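Local atomic coordinates of imidazoleglycerol-phosphate dehydratase (Staphylococcus aureus subsp. aureus, PDB entry 2AE8), a protein that catalyses the manganese-dependent dehydration of imidazoleglycerol phosphate to imidazoleacetol phosphate, the sixth step of histidine biosynthesis. Residues 64-69 with 188-193; 121-126 with 194-199; 103-108 with 170-175; 95-100 with 162-167. All blocks are in the same frame, centred on the assembly; numbering follows the deposited sequence.

Overall arrangement
Three of the contacts bring helices, or the turn after one, together in a beta-alpha-beta sandwich built from a duplicated half-domain; contact 2 sets a helix on a strand. Contact 1 carries metal-site residues on both of its helices. Contact 2 continues along helix 186-205, its centre about 9 Å from that of contact 1, and seats this helix on strand 118-125. Contacts 3 and 4 both pair helix 90-111 with the region of helix 159-171, their centres about 11 Å apart. Contact 4 holds the metal ligand E95. Contact 3 lies about 20 Å from contact 1, centre to centre. F164 and F165 of contact 4 pack on L67 and I193 of contact 1 and on F194 of contact 2. The metal sites are completed across subunits of the 24-chain assembly.

Contact 1 (64-69 with 188-193); sequences NHMLTL and HEIEAI. With MG (magnesium ion), chain L; MG (magnesium ion), chain T.
E191 and H65 face each other at a magnesium ion (chain L), the ring and carboxylate planes turned 83° apart. E191 OE1 binds the magnesium at 2.1 Å. H65 belongs to the same metal site, and the ion lies at its ring edge, in plane. In this conformer, one of two deposited, H65 NE2 stands 2.8 Å from the magnesium. That is too long for a normal magnesium-nitrogen bond, so the bond is doubtful. Water 1 donates to E191 OE2 at 3.0 Å; in this conformer it also pairs with H65 NE2. One carboxylate oxygen thus serves the metal and the other the water. The E191 chain is extended from chi1 (-180°) outward, which carries the carboxylate to the ion. H187 of the same chain and H92 of the second subunit also bind this ion.

L69 lies across E191 at about a right angle, with CD1 of L69 3.7 Å from OE2 of E191. The selenomethionine M66 bends twice, and its SE comes 4.0 Å from CG2 of I190. H188 serves a second magnesium with H91 and E95, both of the second subunit.

Segments 64-69 and 188-193 of helices 61-74 and 186-205 cross at -32°. L67, I190 and I193 pack on helix 159-171, and A192 rests on strands 118-125 and 128-135.

Contact 2 (121-126 with 194-199); sequences MYIPMD and FKAFSR
Apolar contacts between M121 and I123 on the strand and K195, A196 and R199 on the helix make up most of this interface. I123 CG1 lies 3.8 Å from A196 CB and also touches the helix backbone, at 3.6 Å from A196 N. I123 and K195 cross at about a right angle, with CG1 of I123 3.9 Å from CB of K195. The selenomethionine M121 has its CG trans to the main-chain nitrogen (chi1 -173°), which lays its chain against R199; CG of M121 is 3.7 Å from CB of R199.

Polar links are indirect. Water 5 donates to P124 O at 2.8 Å and accepts from K195 NZ at 2.7 Å. K195 NZ also hydrogen-bonds Y118 OH of the third subunit. R199 NE hydrogen-bonds H73 ND1 of helix 61-74.

Strand and helix run nearly antiparallel, at 155°. M121, I123 and M125 point to the helix, while Y122 and P124 point away. This is a helix lying on a sheet, as in the beta-alpha-beta sandwich of this enzyme.

Contact 3 (103-108 with 170-175); sequences QLLLEM and INARLT
The side chains of Q103 and N171 run side by side and point the same way; their amide planes are 81° apart. They meet through their carbon stems, not face to face: CG of Q103 is 4.2 Å from CB of N171. The N171 amide is held from elsewhere. Its ND2 donates to A167 O, one turn back, and its OD1 accepts from R173 NH2 of the fifth subunit. The guanidinium of R173 makes the reciprocal bond to N171 OD1 of that subunit.

R173 is the first residue to leave the helical backbone, with positive phi (57°), in a Schellman motif. The chain then leads into strand 175-182. The aliphatic part of R173 lies against L106, whose CD2 is 3.7 Å from CD of R173. Both methyls of L106 meet that arginine stem. CB of L106 also rests 3.7 Å from the carbonyl oxygen N171 O.

Deeper in, CB of L105 packs 3.8 Å from CB of A172. L105 also touches L76, I47 and L201.

Contact 4 (95-100 with 162-167); sequences EDIGIV and EEFFRA. With MG (magnesium ion), chain J.
The methyl of A167 packs directly on the backbone of the opposite helix beside G98. CB of A167 lies 3.6 Å from C of G98 and 3.5 Å from N of I99. G98 carries no side chain, and the axes of the two helical segments come within 7.7 Å. I99 lies alongside, with CG1 3.8 Å from CB of A167.

F164 also meets G98, through CE1 at 3.7 Å from CA of G98, obliquely. CG2 of I97 reaches the ring edge, near its plane. A chi1 of 176° swings the F164 ring toward helix 90-111.

At one end the contact meets a magnesium ion (chain J). E95 OE1 binds this magnesium at 2.2 Å, on an extended chain. E163 stands in the second shell here: water 7 binds the metal and donates to E163 OE2 at 2.5 Å. In another structure of this protein E163 binds manganese. H91 of the same chain and H188 of the sixth subunit also hold the ion.

The segments run roughly parallel, crossing at -25°. Helix 61-74 covers I97 and F164 through L67. V100 rests on strands 31-36 and 43-48, while F165 turns to F194 and F197 of helix 186-205.

Contact 1 (64-69 with 188-193)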
loop_
_atom_site.group_PDB
_atom_site.type_symbol
_atom_site.label_atom_id
_atom_site.label_comp_id
_atom_site.label_asym_id
_atom_site.label_seq_id
_atom_site.Cartn_x
_atom_site.Cartn_y
_atom_site.Cartn_z
ATOM N N ASN B 64 9.618 12.149 -47.159
ATOM C CA ASN B 64 9.828 13.309 -48.048
ATOM C C ASN B 64 9.655 14.641 -47.332
ATOM O O ASN B 64 10.521 15.519 -47.430
ATOM C CB ASN B 64 8.915 13.244 -49.281
ATOM C CG ASN B 64 9.364 12.194 -50.277
ATOM O OD1 ASN B 64 10.404 11.567 -50.105
ATOM N ND2 ASN B 64 8.574 11.988 -51.321
ATOM N N HIS B 65 8.555 14.792 -46.597
ATOM C CA HIS B 65 8.279 16.047 -45.913
ATOM C C HIS B 65 9.327 16.339 -44.841
ATOM O O HIS B 65 9.816 17.482 -44.729
ATOM C CB HIS B 65 6.866 16.061 -45.309
ATOM C CG HIS B 65 6.519 17.350 -44.616
ATOM N ND1 HIS B 65 6.739 18.587 -45.186
ATOM C CD2 HIS B 65 5.948 17.592 -43.411
ATOM C CE1 HIS B 65 6.345 19.534 -44.350
ATOM N NE2 HIS B 65 5.860 18.958 -43.264
HETATM N N MSE B 66 9.674 15.316 -44.061
HETATM C CA MSE B 66 10.658 15.479 -42.969
HETATM C C MSE B 66 12.068 15.856 -43.482
HETATM O O MSE B 66 12.743 16.731 -42.917
HETATM C CB MSE B 66 10.710 14.210 -42.106
HETATM C CG MSE B 66 9.426 13.956 -41.273
HETATM SE SE MSE B 66 8.847 15.465 -40.117
HETATM C CE MSE B 66 7.415 16.190 -41.206
ATOM N N LEU B 67 12.512 15.180 -44.539
ATOM C CA LEU B 67 13.819 15.493 -45.144
ATOM C C LEU B 67 13.795 16.848 -45.837
ATOM O O LEU B 67 14.807 17.529 -45.896
ATOM C CB LEU B 67 14.277 14.377 -46.091
ATOM C CG LEU B 67 14.455 13.021 -45.400
ATOM C CD1 LEU B 67 14.899 11.917 -46.369
ATOM C CD2 LEU B 67 15.441 13.164 -44.248
ATOM N N THR B 68 12.637 17.260 -46.341
ATOM C CA THR B 68 12.512 18.624 -46.863
ATOM C C THR B 68 12.727 19.621 -45.723
ATOM O O THR B 68 13.414 20.632 -45.892
ATOM C CB THR B 68 11.153 18.837 -47.587
ATOM O OG1 THR B 68 11.111 17.981 -48.737
ATOM C CG2 THR B 68 10.959 20.297 -48.020
ATOM N N LEU B 69 12.175 19.312 -44.548
ATOM C CA LEU B 69 12.392 20.135 -43.355
ATOM C C LEU B 69 13.863 20.167 -42.934
ATOM O O LEU B 69 14.415 21.231 -42.600
ATOM C CB LEU B 69 11.511 19.625 -42.195
ATOM C CG LEU B 69 10.057 20.088 -42.236
ATOM C CD1 LEU B 69 9.203 19.175 -41.375
ATOM C CD2 LEU B 69 9.913 21.564 -41.771
ATOM N N HIS B 188 3.288 16.634 -34.813
ATOM C CA HIS B 188 4.004 17.725 -34.178
ATOM C C HIS B 188 5.264 17.234 -33.477
ATOM O O HIS B 188 6.303 17.908 -33.491
ATOM C CB HIS B 188 3.112 18.419 -33.142
ATOM C CG HIS B 188 1.993 19.206 -33.740
ATOM N ND1 HIS B 188 1.022 19.804 -32.974
ATOM C CD2 HIS B 188 1.680 19.483 -35.032
ATOM C CE1 HIS B 188 0.166 20.431 -33.765
ATOM N NE2 HIS B 188 0.543 20.250 -35.019
ATOM N N GLU B 189 5.158 16.065 -32.838
ATOM C CA GLU B 189 6.265 15.505 -32.079
ATOM C C GLU B 189 7.441 15.208 -33.005
ATOM O O GLU B 189 8.568 15.597 -32.743
ATOM C CB GLU B 189 5.813 14.215 -31.378
ATOM C CG GLU B 189 4.987 14.429 -30.095
ATOM C CD GLU B 189 4.239 13.165 -29.650
ATOM O OE1 GLU B 189 4.398 12.083 -30.270
ATOM O OE2 GLU B 189 3.439 13.277 -28.706
ATOM N N ILE B 190 7.171 14.474 -34.069
ATOM C CA ILE B 190 8.191 14.139 -35.038
ATOM C C ILE B 190 8.745 15.395 -35.730
ATOM O O ILE B 190 9.953 15.533 -35.912
ATOM C CB ILE B 190 7.623 13.158 -36.073
ATOM C CG1 ILE B 190 7.190 11.864 -35.352
ATOM C CG2 ILE B 190 8.676 12.854 -37.136
ATOM C CD1 ILE B 190 6.276 10.960 -36.183
ATOM N N GLU B 191 7.855 16.299 -36.113
ATOM C CA GLU B 191 8.276 17.530 -36.779
ATOM C C GLU B 191 9.177 18.389 -35.900
ATOM O O GLU B 191 10.220 18.857 -36.359
ATOM C CB GLU B 191 7.069 18.317 -37.297
ATOM C CG GLU B 191 7.442 19.603 -37.997
ATOM C CD GLU B 191 6.396 20.060 -39.003
ATOM O OE1 GLU B 191 5.365 19.375 -39.185
ATOM O OE2 GLU B 191 6.612 21.119 -39.615
ATOM N N ALA B 192 8.793 18.613 -34.643
ATOM C CA ALA B 192 9.660 19.346 -33.706
ATOM C C ALA B 192 11.045 18.702 -33.592
ATOM O O ALA B 192 12.068 19.399 -33.572
ATOM C CB ALA B 192 8.995 19.467 -32.309
ATOM N N ILE B 193 11.087 17.371 -33.518
ATOM C CA ILE B 193 12.366 16.645 -33.434
ATOM C C ILE B 193 13.232 16.844 -34.708
ATOM O O ILE B 193 14.428 17.126 -34.616
ATOM C CB ILE B 193 12.148 15.139 -33.182
ATOM C CG1 ILE B 193 11.592 14.891 -31.757
ATOM C CG2 ILE B 193 13.458 14.334 -33.418
ATOM C CD1 ILE B 193 11.069 13.473 -31.574
HETATM MG MG MG L . 4.293 19.009 -40.968
HETATM MG MG MG T . -0.294 21.197 -36.792
HETATM O O HOH W 1 5.142 21.487 -42.253
HETATM O O HOH W 2 1.722 20.994 -38.252
HETATM O O HOH W 3 -2.265 21.374 -35.773
HETATM O O HOH W 4 -0.285 23.148 -35.955
#

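Contact 2 (121-126 with 194-199)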
loop_
_atom_site.group_PDB
_atom_site.type_symbol
_atom_site.label_atom_id
_atom_site.label_comp_id
_atom_site.label_asym_id
_atom_site.label_seq_id
_atom_site.Cartn_x
_atom_site.Cartn_y
_atom_site.Cartn_z
HETATM N N MSE B 121 19.130 23.104 -29.955
HETATM C CA MSE B 121 17.918 23.794 -30.397
HETATM C C MSE B 121 16.653 23.304 -29.665
HETATM O O MSE B 121 16.427 22.106 -29.542
HETATM C CB MSE B 121 17.727 23.624 -31.904
HETATM C CG MSE B 121 16.593 24.455 -32.469
HETATM SE SE MSE B 121 17.156 26.342 -32.548
HETATM C CE MSE B 121 15.493 27.158 -32.762
ATOM N N TYR B 122 15.844 24.251 -29.203
ATOM C CA TYR B 122 14.506 23.959 -28.713
ATOM C C TYR B 122 13.527 24.340 -29.817
ATOM O O TYR B 122 13.631 25.436 -30.406
ATOM C CB TYR B 122 14.208 24.772 -27.449
ATOM C CG TYR B 122 14.751 24.188 -26.162
ATOM C CD1 TYR B 122 16.055 24.447 -25.747
ATOM C CD2 TYR B 122 13.949 23.403 -25.346
ATOM C CE1 TYR B 122 16.553 23.923 -24.555
ATOM C CE2 TYR B 122 14.434 22.886 -24.152
ATOM C CZ TYR B 122 15.728 23.149 -23.765
ATOM O OH TYR B 122 16.188 22.629 -22.584
ATOM N N ILE B 123 12.605 23.438 -30.133
ATOM C CA ILE B 123 11.534 23.760 -31.073
ATOM C C ILE B 123 10.160 23.421 -30.475
ATOM O O ILE B 123 9.915 22.258 -30.122
ATOM C CB ILE B 123 11.674 22.997 -32.410
ATOM C CG1 ILE B 123 12.947 23.413 -33.173
ATOM C CG2 ILE B 123 10.378 23.172 -33.282
ATOM C CD1 ILE B 123 12.855 24.765 -33.834
ATOM N N PRO B 124 9.262 24.419 -30.402
ATOM C CA PRO B 124 7.893 24.173 -30.013
ATOM C C PRO B 124 7.033 23.914 -31.259
ATOM O O PRO B 124 7.293 24.485 -32.341
ATOM C CB PRO B 124 7.504 25.487 -29.357
ATOM C CG PRO B 124 8.265 26.545 -30.219
ATOM C CD PRO B 124 9.498 25.849 -30.717
HETATM N N MSE B 125 6.061 23.022 -31.126
HETATM C CA MSE B 125 5.086 22.780 -32.177
HETATM C C MSE B 125 3.743 22.641 -31.490
HETATM O O MSE B 125 3.376 21.550 -31.069
HETATM C CB MSE B 125 5.407 21.502 -32.965
HETATM C CG MSE B 125 6.574 21.593 -33.920
HETATM SE SE MSE B 125 6.214 22.783 -35.465
HETATM C CE MSE B 125 4.481 22.067 -36.003
ATOM N N ASP B 126 3.015 23.750 -31.388
ATOM C CA ASP B 126 1.840 23.845 -30.538
ATOM C C ASP B 126 2.139 23.224 -29.161
ATOM O O ASP B 126 3.000 23.739 -28.446
ATOM C CB ASP B 126 0.592 23.248 -31.224
ATOM C CG ASP B 126 0.104 24.111 -32.408
ATOM O OD1 ASP B 126 0.424 25.316 -32.436
ATOM O OD2 ASP B 126 -0.580 23.589 -33.310
ATOM N N PHE B 194 12.627 16.686 -35.883
ATOM C CA PHE B 194 13.346 16.948 -37.140
ATOM C C PHE B 194 13.818 18.390 -37.252
ATOM O O PHE B 194 14.962 18.627 -37.635
ATOM C CB PHE B 194 12.510 16.568 -38.365
ATOM C CG PHE B 194 12.703 15.159 -38.810
ATOM C CD1 PHE B 194 13.733 14.833 -39.697
ATOM C CD2 PHE B 194 11.860 14.147 -38.347
ATOM C CE1 PHE B 194 13.925 13.519 -40.125
ATOM C CE2 PHE B 194 12.035 12.803 -38.767
ATOM C CZ PHE B 194 13.078 12.487 -39.666
ATOM N N LYS B 195 12.967 19.347 -36.900
ATOM C CA LYS B 195 13.359 20.752 -36.921
ATOM C C LYS B 195 14.527 21.043 -35.972
ATOM O O LYS B 195 15.511 21.681 -36.353
ATOM C CB LYS B 195 12.178 21.690 -36.624
ATOM C CG LYS B 195 11.101 21.786 -37.753
ATOM C CD LYS B 195 9.982 22.823 -37.439
ATOM C CE LYS B 195 10.540 24.247 -37.169
ATOM N NZ LYS B 195 9.447 25.291 -37.134
ATOM N N ALA B 196 14.421 20.575 -34.733
ATOM C CA ALA B 196 15.450 20.817 -33.736
ATOM C C ALA B 196 16.772 20.144 -34.092
ATOM O O ALA B 196 17.813 20.756 -33.938
ATOM C CB ALA B 196 14.977 20.369 -32.347
ATOM N N PHE B 197 16.744 18.889 -34.524
ATOM C CA PHE B 197 17.979 18.215 -34.904
ATOM C C PHE B 197 18.688 18.956 -36.050
ATOM O O PHE B 197 19.897 19.171 -36.000
ATOM C CB PHE B 197 17.720 16.774 -35.346
ATOM C CG PHE B 197 18.957 16.089 -35.900
ATOM C CD1 PHE B 197 19.915 15.563 -35.044
ATOM C CD2 PHE B 197 19.173 16.014 -37.288
ATOM C CE1 PHE B 197 21.062 14.943 -35.539
ATOM C CE2 PHE B 197 20.320 15.411 -37.794
ATOM C CZ PHE B 197 21.267 14.864 -36.919
ATOM N N SER B 198 17.923 19.316 -37.085
ATOM C CA SER B 198 18.458 19.990 -38.277
ATOM C C SER B 198 19.118 21.302 -37.887
ATOM O O SER B 198 20.217 21.600 -38.332
ATOM C CB SER B 198 17.340 20.311 -39.253
ATOM O OG SER B 198 16.630 19.153 -39.589
ATOM N N ARG B 199 18.426 22.090 -37.072
ATOM C CA ARG B 199 18.928 23.381 -36.669
ATOM C C ARG B 199 20.168 23.238 -35.812
ATOM O O ARG B 199 21.142 23.940 -36.030
ATOM C CB ARG B 199 17.865 24.186 -35.937
ATOM C CG ARG B 199 16.771 24.710 -36.841
ATOM C CD ARG B 199 16.348 26.088 -36.390
ATOM N NE ARG B 199 15.968 26.893 -37.549
ATOM C CZ ARG B 199 16.200 28.196 -37.679
ATOM N NH1 ARG B 199 16.813 28.892 -36.722
ATOM N NH2 ARG B 199 15.801 28.803 -38.774
HETATM O O HOH W 5 8.188 25.607 -34.770
#

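Contact 3 (103-108 with 170-175)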
loop_
_atom_site.group_PDB
_atom_site.type_symbol
_atom_site.label_atom_id
_atom_site.label_comp_id
_atom_site.label_asym_id
_atom_site.label_seq_id
_atom_site.Cartn_x
_atom_site.Cartn_y
_atom_site.Cartn_z
ATOM N N GLN B 103 26.804 8.798 -43.458
ATOM C CA GLN B 103 28.109 8.566 -44.087
ATOM C C GLN B 103 28.581 9.795 -44.878
ATOM O O GLN B 103 29.755 10.179 -44.806
ATOM C CB GLN B 103 28.051 7.337 -45.008
ATOM C CG GLN B 103 28.087 6.001 -44.256
ATOM C CD GLN B 103 27.789 4.800 -45.142
ATOM O OE1 GLN B 103 27.269 4.930 -46.254
ATOM N NE2 GLN B 103 28.087 3.626 -44.637
ATOM N N LEU B 104 27.667 10.421 -45.612
ATOM C CA LEU B 104 28.003 11.635 -46.366
ATOM C C LEU B 104 28.302 12.790 -45.429
ATOM O O LEU B 104 29.226 13.586 -45.674
ATOM C CB LEU B 104 26.889 11.989 -47.353
ATOM C CG LEU B 104 26.682 10.947 -48.454
ATOM C CD1 LEU B 104 25.451 11.327 -49.278
ATOM C CD2 LEU B 104 27.945 10.767 -49.350
ATOM N N LEU B 105 27.558 12.867 -44.321
ATOM C CA LEU B 105 27.837 13.893 -43.319
ATOM C C LEU B 105 29.243 13.744 -42.767
ATOM O O LEU B 105 29.947 14.740 -42.571
ATOM C CB LEU B 105 26.801 13.888 -42.180
ATOM C CG LEU B 105 25.455 14.559 -42.471
ATOM C CD1 LEU B 105 24.470 14.402 -41.263
ATOM C CD2 LEU B 105 25.662 16.022 -42.811
ATOM N N LEU B 106 29.652 12.503 -42.518
ATOM C CA LEU B 106 30.992 12.256 -41.986
ATOM C C LEU B 106 32.039 12.754 -42.995
ATOM O O LEU B 106 32.978 13.451 -42.622
ATOM C CB LEU B 106 31.206 10.779 -41.649
ATOM C CG LEU B 106 32.586 10.423 -41.070
ATOM C CD1 LEU B 106 32.969 11.290 -39.847
ATOM C CD2 LEU B 106 32.683 8.951 -40.737
ATOM N N GLU B 107 31.838 12.436 -44.272
ATOM C CA GLU B 107 32.734 12.945 -45.324
ATOM C C GLU B 107 32.819 14.456 -45.300
ATOM O O GLU B 107 33.915 15.012 -45.284
ATOM C CB GLU B 107 32.318 12.426 -46.704
ATOM C CG GLU B 107 32.592 10.936 -46.858
ATOM C CD GLU B 107 33.909 10.517 -46.201
ATOM O OE1 GLU B 107 34.964 11.120 -46.527
ATOM O OE2 GLU B 107 33.891 9.587 -45.354
HETATM N N MSE B 108 31.666 15.114 -45.207
HETATM C CA MSE B 108 31.599 16.570 -45.073
HETATM C C MSE B 108 32.326 17.114 -43.842
HETATM O O MSE B 108 33.021 18.155 -43.907
HETATM C CB MSE B 108 30.142 17.027 -45.051
HETATM C CG MSE B 108 29.987 18.515 -44.873
HETATM SE SE MSE B 108 28.141 19.057 -44.773
HETATM C CE MSE B 108 27.487 18.293 -46.465
ATOM N N ILE B 170 24.894 7.756 -35.844
ATOM C CA ILE B 170 25.965 6.793 -35.622
ATOM C C ILE B 170 26.953 6.822 -36.803
ATOM O O ILE B 170 28.170 6.802 -36.606
ATOM C CB ILE B 170 25.410 5.366 -35.370
ATOM C CG1 ILE B 170 24.565 5.323 -34.049
ATOM C CG2 ILE B 170 26.517 4.336 -35.361
ATOM C CD1 ILE B 170 25.337 5.710 -32.767
ATOM N N ASN B 171 26.423 6.886 -38.019
ATOM C CA ASN B 171 27.288 6.864 -39.207
ATOM C C ASN B 171 27.976 8.197 -39.483
ATOM O O ASN B 171 29.068 8.228 -40.050
ATOM C CB ASN B 171 26.522 6.325 -40.412
ATOM C CG ASN B 171 26.250 4.873 -40.277
ATOM O OD1 ASN B 171 27.151 4.050 -40.430
ATOM N ND2 ASN B 171 25.017 4.533 -39.895
ATOM N N ALA B 172 27.347 9.293 -39.054
ATOM C CA ALA B 172 27.992 10.594 -39.030
ATOM C C ALA B 172 28.985 10.799 -37.882
ATOM O O ALA B 172 29.701 11.820 -37.848
ATOM C CB ALA B 172 26.940 11.709 -39.046
ATOM N N ARG B 173 29.036 9.842 -36.949
ATOM C CA ARG B 173 29.887 9.923 -35.743
ATOM C C ARG B 173 29.604 11.177 -34.914
ATOM O O ARG B 173 30.541 11.869 -34.460
ATOM C CB ARG B 173 31.391 9.820 -36.088
ATOM C CG ARG B 173 31.741 8.633 -36.997
ATOM C CD ARG B 173 33.250 8.443 -37.118
ATOM N NE ARG B 173 33.854 8.173 -35.819
ATOM C CZ ARG B 173 33.930 6.966 -35.273
ATOM N NH1 ARG B 173 33.457 5.918 -35.931
ATOM N NH2 ARG B 173 34.470 6.811 -34.066
ATOM N N LEU B 174 28.314 11.480 -34.735
ATOM C CA LEU B 174 27.876 12.555 -33.834
ATOM C C LEU B 174 27.503 11.977 -32.475
ATOM O O LEU B 174 27.115 10.813 -32.380
ATOM C CB LEU B 174 26.626 13.281 -34.383
ATOM C CG LEU B 174 26.636 13.703 -35.855
ATOM C CD1 LEU B 174 25.238 14.159 -36.289
ATOM C CD2 LEU B 174 27.675 14.807 -36.101
ATOM N N THR B 175 27.641 12.782 -31.430
ATOM C CA THR B 175 26.979 12.483 -30.157
ATOM C C THR B 175 25.716 13.346 -30.165
ATOM O O THR B 175 25.801 14.576 -30.343
ATOM C CB THR B 175 27.862 12.829 -28.942
ATOM O OG1 THR B 175 29.077 12.072 -29.005
ATOM C CG2 THR B 175 27.142 12.482 -27.635
#

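Contact 4 (95-100 with 162-167)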
loop_
_atom_site.group_PDB
_atom_site.type_symbol
_atom_site.label_atom_id
_atom_site.label_comp_id
_atom_site.label_asym_id
_atom_site.label_seq_id
_atom_site.Cartn_x
_atom_site.Cartn_y
_atom_site.Cartn_z
ATOM N N GLU B 95 15.956 3.455 -43.098
ATOM C CA GLU B 95 17.248 3.115 -42.528
ATOM C C GLU B 95 18.403 3.319 -43.528
ATOM O O GLU B 95 19.442 3.868 -43.171
ATOM C CB GLU B 95 17.258 1.667 -42.015
ATOM C CG GLU B 95 18.626 1.241 -41.459
ATOM C CD GLU B 95 18.599 -0.081 -40.707
ATOM O OE1 GLU B 95 17.520 -0.712 -40.628
ATOM O OE2 GLU B 95 19.664 -0.497 -40.181
ATOM N N ASP B 96 18.224 2.850 -44.760
ATOM C CA ASP B 96 19.295 2.964 -45.770
ATOM C C ASP B 96 19.557 4.420 -46.133
ATOM O O ASP B 96 20.706 4.828 -46.268
ATOM C CB ASP B 96 18.991 2.117 -47.006
ATOM C CG ASP B 96 19.044 0.626 -46.711
ATOM O OD1 ASP B 96 18.548 -0.171 -47.539
ATOM O OD2 ASP B 96 19.570 0.239 -45.638
ATOM N N ILE B 97 18.497 5.212 -46.237
ATOM C CA ILE B 97 18.634 6.653 -46.415
ATOM C C ILE B 97 19.367 7.309 -45.218
ATOM O O ILE B 97 20.247 8.164 -45.390
ATOM C CB ILE B 97 17.255 7.310 -46.710
ATOM C CG1 ILE B 97 16.753 6.851 -48.093
ATOM C CG2 ILE B 97 17.341 8.821 -46.609
ATOM C CD1 ILE B 97 15.416 7.379 -48.486
ATOM N N GLY B 98 19.009 6.899 -44.005
ATOM C CA GLY B 98 19.683 7.421 -42.801
ATOM C C GLY B 98 21.162 7.076 -42.757
ATOM O O GLY B 98 21.996 7.911 -42.392
ATOM N N ILE B 99 21.484 5.840 -43.112
ATOM C CA ILE B 99 22.869 5.376 -43.130
ATOM C C ILE B 99 23.725 6.216 -44.133
ATOM O O ILE B 99 24.814 6.699 -43.794
ATOM C CB ILE B 99 22.928 3.885 -43.493
ATOM C CG1 ILE B 99 22.472 3.006 -42.314
ATOM C CG2 ILE B 99 24.343 3.485 -43.986
ATOM C CD1 ILE B 99 22.280 1.522 -42.692
ATOM N N VAL B 100 23.197 6.410 -45.337
ATOM C CA VAL B 100 23.913 7.154 -46.391
ATOM C C VAL B 100 24.088 8.612 -46.025
ATOM O O VAL B 100 25.177 9.164 -46.200
ATOM C CB VAL B 100 23.218 7.011 -47.756
ATOM C CG1 VAL B 100 23.859 7.959 -48.821
ATOM C CG2 VAL B 100 23.283 5.559 -48.221
ATOM N N GLU B 162 13.058 6.863 -34.720
ATOM C CA GLU B 162 14.285 6.543 -33.971
ATOM C C GLU B 162 15.281 5.762 -34.849
ATOM O O GLU B 162 16.490 5.984 -34.778
ATOM C CB GLU B 162 13.957 5.738 -32.716
ATOM C CG GLU B 162 15.156 5.470 -31.814
ATOM C CD GLU B 162 14.754 4.721 -30.541
ATOM O OE1 GLU B 162 13.563 4.350 -30.423
ATOM O OE2 GLU B 162 15.636 4.496 -29.678
ATOM N N GLU B 163 14.784 4.839 -35.667
ATOM C CA GLU B 163 15.675 4.113 -36.590
ATOM C C GLU B 163 16.433 5.047 -37.543
ATOM O O GLU B 163 17.605 4.813 -37.832
ATOM C CB GLU B 163 14.905 3.064 -37.383
ATOM C CG GLU B 163 14.182 2.068 -36.470
ATOM C CD GLU B 163 15.105 1.493 -35.383
ATOM O OE1 GLU B 163 14.874 1.761 -34.170
ATOM O OE2 GLU B 163 16.077 0.804 -35.747
ATOM N N PHE B 164 15.764 6.103 -38.005
ATOM C CA PHE B 164 16.374 7.073 -38.924
ATOM C C PHE B 164 17.476 7.845 -38.215
ATOM O O PHE B 164 18.599 7.948 -38.720
ATOM C CB PHE B 164 15.340 8.056 -39.474
ATOM C CG PHE B 164 15.948 9.124 -40.351
ATOM C CD1 PHE B 164 16.318 8.826 -41.670
ATOM C CD2 PHE B 164 16.184 10.396 -39.857
ATOM C CE1 PHE B 164 16.899 9.794 -42.490
ATOM C CE2 PHE B 164 16.776 11.380 -40.666
ATOM C CZ PHE B 164 17.139 11.071 -41.988
ATOM N N PHE B 165 17.165 8.369 -37.028
ATOM C CA PHE B 165 18.133 9.133 -36.266
ATOM C C PHE B 165 19.339 8.343 -35.779
ATOM O O PHE B 165 20.457 8.872 -35.773
ATOM C CB PHE B 165 17.456 9.960 -35.158
ATOM C CG PHE B 165 16.730 11.156 -35.700
ATOM C CD1 PHE B 165 17.441 12.207 -36.273
ATOM C CD2 PHE B 165 15.344 11.203 -35.715
ATOM C CE1 PHE B 165 16.774 13.307 -36.819
ATOM C CE2 PHE B 165 14.668 12.309 -36.255
ATOM C CZ PHE B 165 15.390 13.360 -36.806
ATOM N N ARG B 166 19.110 7.089 -35.405
ATOM C CA ARG B 166 20.181 6.156 -35.071
ATOM C C ARG B 166 21.131 5.944 -36.254
ATOM O O ARG B 166 22.345 5.971 -36.083
ATOM C CB ARG B 166 19.604 4.819 -34.574
ATOM C CG ARG B 166 20.656 3.767 -34.208
ATOM C CD ARG B 166 20.435 3.142 -32.822
ATOM N NE ARG B 166 19.263 2.270 -32.751
ATOM C CZ ARG B 166 18.249 2.424 -31.899
ATOM N NH1 ARG B 166 17.244 1.561 -31.920
ATOM N NH2 ARG B 166 18.237 3.422 -31.020
ATOM N N ALA B 167 20.570 5.745 -37.443
ATOM C CA ALA B 167 21.362 5.522 -38.666
ATOM C C ALA B 167 22.205 6.765 -39.012
ATOM O O ALA B 167 23.397 6.651 -39.280
ATOM C CB ALA B 167 20.454 5.132 -39.844
HETATM MG MG MG J . 16.802 -1.749 -38.788
HETATM O O HOH W 6 19.011 -1.672 -38.071
HETATM O O HOH W 7 16.854 0.003 -38.030
HETATM O O HOH W 8 16.721 -3.262 -39.995
#